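Local coordinates for protein (lectin) (Hyacinthoides hispanica, PDB 1B2P) that binds mannose, as a bulb lectin of the monocot mannose-binding family, and probably recognises mannose-bearing glycans as a four-chain assembly, at residues H13-E21 with N61-P69. Sequence-based numbering, arbitrary orientation.
Sequences HPQILHATE and NGCRAVLQP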
ATOM      1  N   HIS A  13      -1.277  11.342 -11.466  1.00 15.88           N
ATOM      2  CA  HIS A  13       0.012  11.670 -10.846  1.00 18.70           C
ATOM      3  C   HIS A  13       0.706  10.412 -10.417  1.00 17.83           C
ATOM      4  O   HIS A  13      -0.004   9.434 -10.127  1.00 19.22           O
ATOM      5  CB  HIS A  13      -0.196  12.585  -9.614  1.00 23.53           C
ATOM      6  CG  HIS A  13      -1.062  11.855  -8.616  1.00 30.73           C
ATOM      7  ND1 HIS A  13      -0.531  11.165  -7.535  1.00 35.70           N
ATOM      8  CD2 HIS A  13      -2.426  11.685  -8.536  1.00 33.26           C
ATOM      9  CE1 HIS A  13      -1.521  10.591  -6.861  1.00 37.33           C
ATOM     10  NE2 HIS A  13      -2.663  10.868  -7.441  1.00 35.73           N
ATOM     11  N   PRO A  14       2.010  10.432 -10.301  1.00 14.18           N
ATOM     12  CA  PRO A  14       2.890  11.477 -10.646  1.00 17.01           C
ATOM     13  C   PRO A  14       3.139  11.672 -12.112  1.00 16.75           C
ATOM     14  O   PRO A  14       3.106  10.698 -12.884  1.00 16.50           O
ATOM     15  CB  PRO A  14       4.206  11.181  -9.942  1.00 17.43           C
ATOM     16  CG  PRO A  14       4.247   9.683  -9.962  1.00 19.62           C
ATOM     17  CD  PRO A  14       2.805   9.252  -9.875  1.00 16.44           C
ATOM     18  N   GLN A  15       3.479  12.924 -12.454  1.00 14.43           N
ATOM     19  CA  GLN A  15       3.922  13.229 -13.791  1.00 13.96           C
ATOM     20  C   GLN A  15       5.408  13.790 -13.771  1.00 17.69           C
ATOM     21  O   GLN A  15       5.861  14.115 -14.871  1.00 24.34           O
ATOM     22  CB  GLN A  15       3.114  14.297 -14.530  1.00 20.58           C
ATOM     23  CG  GLN A  15       1.627  13.836 -14.639  1.00 17.65           C
ATOM     24  CD  GLN A  15       0.708  14.945 -15.206  1.00 17.52           C
ATOM     25  OE1 GLN A  15      -0.577  14.838 -15.022  1.00 21.96           O
ATOM     26  NE2 GLN A  15       1.181  15.797 -15.997  1.00 14.17           N
ATOM     27  N   ILE A  16       5.924  13.787 -12.615  1.00 18.11           N
ATOM     28  CA  ILE A  16       7.373  14.284 -12.648  1.00 18.58           C
ATOM     29  C   ILE A  16       7.937  13.539 -11.478  1.00 17.25           C
ATOM     30  O   ILE A  16       7.325  13.268 -10.418  1.00 21.78           O
ATOM     31  CB  ILE A  16       7.358  15.773 -12.209  1.00 20.19           C
ATOM     32  CG1 ILE A  16       6.687  16.662 -13.272  1.00 27.46           C
ATOM     33  CG2 ILE A  16       8.869  16.118 -12.035  1.00 23.06           C
ATOM     34  CD1 ILE A  16       6.802  18.174 -12.934  1.00 31.86           C
ATOM     35  N   LEU A  17       9.233  13.081 -11.640  1.00 15.52           N
ATOM     36  CA  LEU A  17       9.993  12.625 -10.475  1.00 16.04           C
ATOM     37  C   LEU A  17      11.064  13.712 -10.160  1.00 16.11           C
ATOM     38  O   LEU A  17      11.896  13.867 -11.039  1.00 17.67           O
ATOM     39  CB  LEU A  17      10.726  11.371 -10.903  1.00 20.09           C
ATOM     40  CG  LEU A  17      10.129  10.000 -10.802  1.00 24.83           C
ATOM     41  CD1 LEU A  17      11.292   8.982 -10.923  1.00 23.97           C
ATOM     42  CD2 LEU A  17       9.375   9.744  -9.501  1.00 23.87           C
ATOM     43  N   HIS A  18      10.803  14.362  -9.077  1.00 18.94           N
ATOM     44  CA  HIS A  18      11.797  15.396  -8.684  1.00 21.17           C
ATOM     45  C   HIS A  18      12.874  14.608  -7.982  1.00 18.28           C
ATOM     46  O   HIS A  18      12.899  13.461  -7.632  1.00 20.12           O
ATOM     47  CB  HIS A  18      11.117  16.295  -7.605  1.00 23.46           C
ATOM     48  CG  HIS A  18       9.999  17.101  -8.182  1.00 29.74           C
ATOM     49  ND1 HIS A  18      10.203  18.201  -8.984  1.00 33.68           N
ATOM     50  CD2 HIS A  18       8.652  16.929  -8.093  1.00 34.35           C
ATOM     51  CE1 HIS A  18       9.047  18.696  -9.381  1.00 34.60           C
ATOM     52  NE2 HIS A  18       8.102  17.949  -8.840  1.00 35.29           N
ATOM     53  N   ALA A  19      14.024  15.386  -7.758  1.00 19.86           N
ATOM     54  CA  ALA A  19      15.156  14.795  -7.084  1.00 21.49           C
ATOM     55  C   ALA A  19      14.848  14.162  -5.759  1.00 17.88           C
ATOM     56  O   ALA A  19      14.056  14.718  -4.930  1.00 22.03           O
ATOM     57  CB  ALA A  19      16.212  15.941  -6.804  1.00 24.07           C
ATOM     58  N   THR A  20      15.345  12.995  -5.456  1.00 18.00           N
ATOM     59  CA  THR A  20      15.149  12.126  -4.354  1.00 20.37           C
ATOM     60  C   THR A  20      13.859  11.271  -4.465  1.00 20.75           C
ATOM     61  O   THR A  20      13.699  10.457  -3.578  1.00 23.56           O
ATOM     62  CB  THR A  20      14.997  12.802  -2.940  1.00 25.02           C
ATOM     63  OG1 THR A  20      13.876  13.624  -2.800  1.00 26.70           O
ATOM     64  CG2 THR A  20      16.206  13.737  -2.848  1.00 27.36           C
ATOM     65  N   GLU A  21      13.015  11.657  -5.415  1.00 20.06           N
ATOM     66  CA  GLU A  21      11.789  10.801  -5.510  1.00 19.06           C
ATOM     67  C   GLU A  21      12.060   9.525  -6.340  1.00 19.47           C
ATOM     68  O   GLU A  21      12.902   9.534  -7.251  1.00 17.33           O
ATOM     69  CB  GLU A  21      10.712  11.675  -6.216  1.00 21.69           C
ATOM     70  CG  GLU A  21      10.305  12.820  -5.262  1.00 23.96           C
ATOM     71  CD  GLU A  21       9.236  13.695  -5.899  1.00 25.09           C
ATOM     72  OE1 GLU A  21       8.944  13.770  -7.070  1.00 24.97           O
ATOM     73  OE2 GLU A  21       8.576  14.424  -5.050  1.00 30.32           O
ATOM     74  N   ASN A  61      22.171  20.261 -11.819  1.00 22.71           N
ATOM     75  CA  ASN A  61      21.624  20.288 -10.481  1.00 24.19           C
ATOM     76  C   ASN A  61      20.036  20.345 -10.445  1.00 20.28           C
ATOM     77  O   ASN A  61      19.525  20.813 -11.443  1.00 22.61           O
ATOM     78  CB  ASN A  61      21.987  21.662  -9.817  1.00 30.04           C
ATOM     79  CG  ASN A  61      23.508  21.834  -9.781  1.00 35.70           C
ATOM     80  OD1 ASN A  61      24.125  20.977  -9.151  1.00 39.74           O
ATOM     81  ND2 ASN A  61      23.998  22.888 -10.453  1.00 40.39           N
ATOM     82  N   GLY A  62      19.546  19.812  -9.378  1.00 22.91           N
ATOM     83  CA  GLY A  62      18.063  20.038  -9.179  1.00 23.05           C
ATOM     84  C   GLY A  62      17.272  19.402 -10.363  1.00 23.25           C
ATOM     85  O   GLY A  62      16.340  19.945 -10.956  1.00 23.22           O
ATOM     86  N   CYS A  63      17.715  18.193 -10.726  1.00 19.09           N
ATOM     87  CA  CYS A  63      17.173  17.563 -11.942  1.00 15.96           C
ATOM     88  C   CYS A  63      15.764  16.890 -11.639  1.00 14.80           C
ATOM     89  O   CYS A  63      15.469  16.554 -10.526  1.00 20.55           O
ATOM     90  CB  CYS A  63      18.104  16.422 -12.534  1.00 17.40           C
ATOM     91  SG  CYS A  63      19.727  17.342 -12.890  1.00 20.98           S
ATOM     92  N   ARG A  64      15.128  16.792 -12.786  1.00 16.29           N
ATOM     93  CA  ARG A  64      13.772  16.040 -12.700  1.00 17.87           C
ATOM     94  C   ARG A  64      13.662  15.153 -13.872  1.00 16.40           C
ATOM     95  O   ARG A  64      14.269  15.384 -14.921  1.00 16.02           O
ATOM     96  CB  ARG A  64      12.641  17.085 -12.700  1.00 18.02           C
ATOM     97  CG  ARG A  64      12.597  17.923 -13.954  1.00 20.18           C
ATOM     98  CD  ARG A  64      11.533  19.074 -13.773  1.00 24.37           C
ATOM     99  NE  ARG A  64      11.295  19.813 -15.009  1.00 27.76           N
ATOM    100  CZ  ARG A  64      12.107  20.853 -15.367  1.00 29.69           C
ATOM    101  NH1 ARG A  64      13.184  21.183 -14.641  1.00 30.62           N
ATOM    102  NH2 ARG A  64      11.804  21.482 -16.493  1.00 32.82           N
ATOM    103  N   ALA A  65      12.821  14.083 -13.711  1.00 14.43           N
ATOM    104  CA  ALA A  65      12.503  13.263 -14.880  1.00 15.26           C
ATOM    105  C   ALA A  65      10.972  13.451 -15.231  1.00 14.91           C
ATOM    106  O   ALA A  65      10.234  13.433 -14.263  1.00 17.26           O
ATOM    107  CB  ALA A  65      12.831  11.810 -14.513  1.00 15.98           C
ATOM    108  N   VAL A  66      10.861  13.563 -16.552  1.00 16.44           N
ATOM    109  CA  VAL A  66       9.422  13.753 -16.981  1.00 16.48           C
ATOM    110  C   VAL A  66       9.241  12.854 -18.156  1.00 13.63           C
ATOM    111  O   VAL A  66      10.120  12.578 -18.972  1.00 15.40           O
ATOM    112  CB  VAL A  66       9.199  15.212 -17.329  1.00 21.28           C
ATOM    113  CG1 VAL A  66       9.541  16.018 -16.081  1.00 25.62           C
ATOM    114  CG2 VAL A  66      10.094  15.632 -18.448  1.00 25.75           C
ATOM    115  N   LEU A  67       7.958  12.417 -18.372  1.00 11.85           N
ATOM    116  CA  LEU A  67       7.618  11.635 -19.546  1.00 13.44           C
ATOM    117  C   LEU A  67       6.826  12.509 -20.484  1.00 13.57           C
ATOM    118  O   LEU A  67       5.808  13.052 -20.070  1.00 17.17           O
ATOM    119  CB  LEU A  67       6.809  10.397 -19.041  1.00 12.56           C
ATOM    120  CG  LEU A  67       6.477   9.512 -20.230  1.00 15.69           C
ATOM    121  CD1 LEU A  67       7.650   8.826 -20.959  1.00 16.24           C
ATOM    122  CD2 LEU A  67       5.577   8.375 -19.670  1.00 13.90           C
ATOM    123  N   GLN A  68       7.441  12.835 -21.619  1.00 12.33           N
ATOM    124  CA  GLN A  68       6.801  13.838 -22.502  1.00 14.40           C
ATOM    125  C   GLN A  68       5.617  13.245 -23.220  1.00 15.68           C
ATOM    126  O   GLN A  68       5.403  12.000 -23.288  1.00 14.66           O
ATOM    127  CB  GLN A  68       7.758  14.244 -23.608  1.00 17.99           C
ATOM    128  CG  GLN A  68       8.978  14.858 -22.880  1.00 22.46           C
ATOM    129  CD  GLN A  68       9.957  15.581 -23.745  1.00 33.70           C
ATOM    130  OE1 GLN A  68      10.225  15.052 -24.824  1.00 40.05           O
ATOM    131  NE2 GLN A  68      10.437  16.704 -23.165  1.00 37.42           N
ATOM    132  N   PRO A  69       4.824  14.084 -23.947  1.00 15.00           N
ATOM    133  CA  PRO A  69       3.581  13.535 -24.491  1.00 15.48           C
ATOM    134  C   PRO A  69       3.851  12.723 -25.749  1.00 17.09           C
ATOM    135  O   PRO A  69       2.812  12.225 -26.268  1.00 19.16           O
ATOM    136  CB  PRO A  69       2.792  14.810 -24.949  1.00 20.53           C
ATOM    137  CG  PRO A  69       3.459  15.898 -24.183  1.00 20.30           C
ATOM    138  CD  PRO A  69       4.804  15.549 -23.681  1.00 16.94           C
TER
HETATM  139  O   HOH W   1       5.607  12.971 -16.971  1.00 21.63           O
HETATM  140  O   HOH W   2      14.163  18.183  -8.648  1.00 31.20           O
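The imidazole of His-18 is the flat group beside this contact: Ile-16 CG2 sits 3.7 Å above one ring face, over its centre, while the Glu-21 carboxylate carbon and a water lie at the edge. With CG1 beside the backbone N (chi1 -69°), Ile-16 CG2 lies anti to that N and also reaches Arg-64 CB at 4.0 Å, bridging ring and neighbouring strand. Ile-16 CG1 lies alongside Val-66 CG1, 4.1 Å away, both side chains pointing the same way. On the opposite face, Leu-17 and Ala-65 pack CB to CB, and Ala-65 touches Met-36. Cys-63, before the strand and disulfide-bonded to Cys-40, also touches Met-36.

Pairing rests on two bonds, Leu-17 N to Ala-65 O and Ala-65 N to Leu-17 O, each 2.8 Å and nearly straight at 166°. Beyond them a water links the segments, accepting from Ala-19 N at 2.9 Å and donating to Cys-63 O at 2.8 Å. His-18 N donates to Glu-21 OE1 at 2.8 Å from above the carboxylate plane, within a type II turn that leads into strand 22-27. Strands 16-18 and 64-67 run antiparallel (173°), forming the edge pair of one four-stranded sheet in the beta-prism II fold of monocot bulb-type lectins.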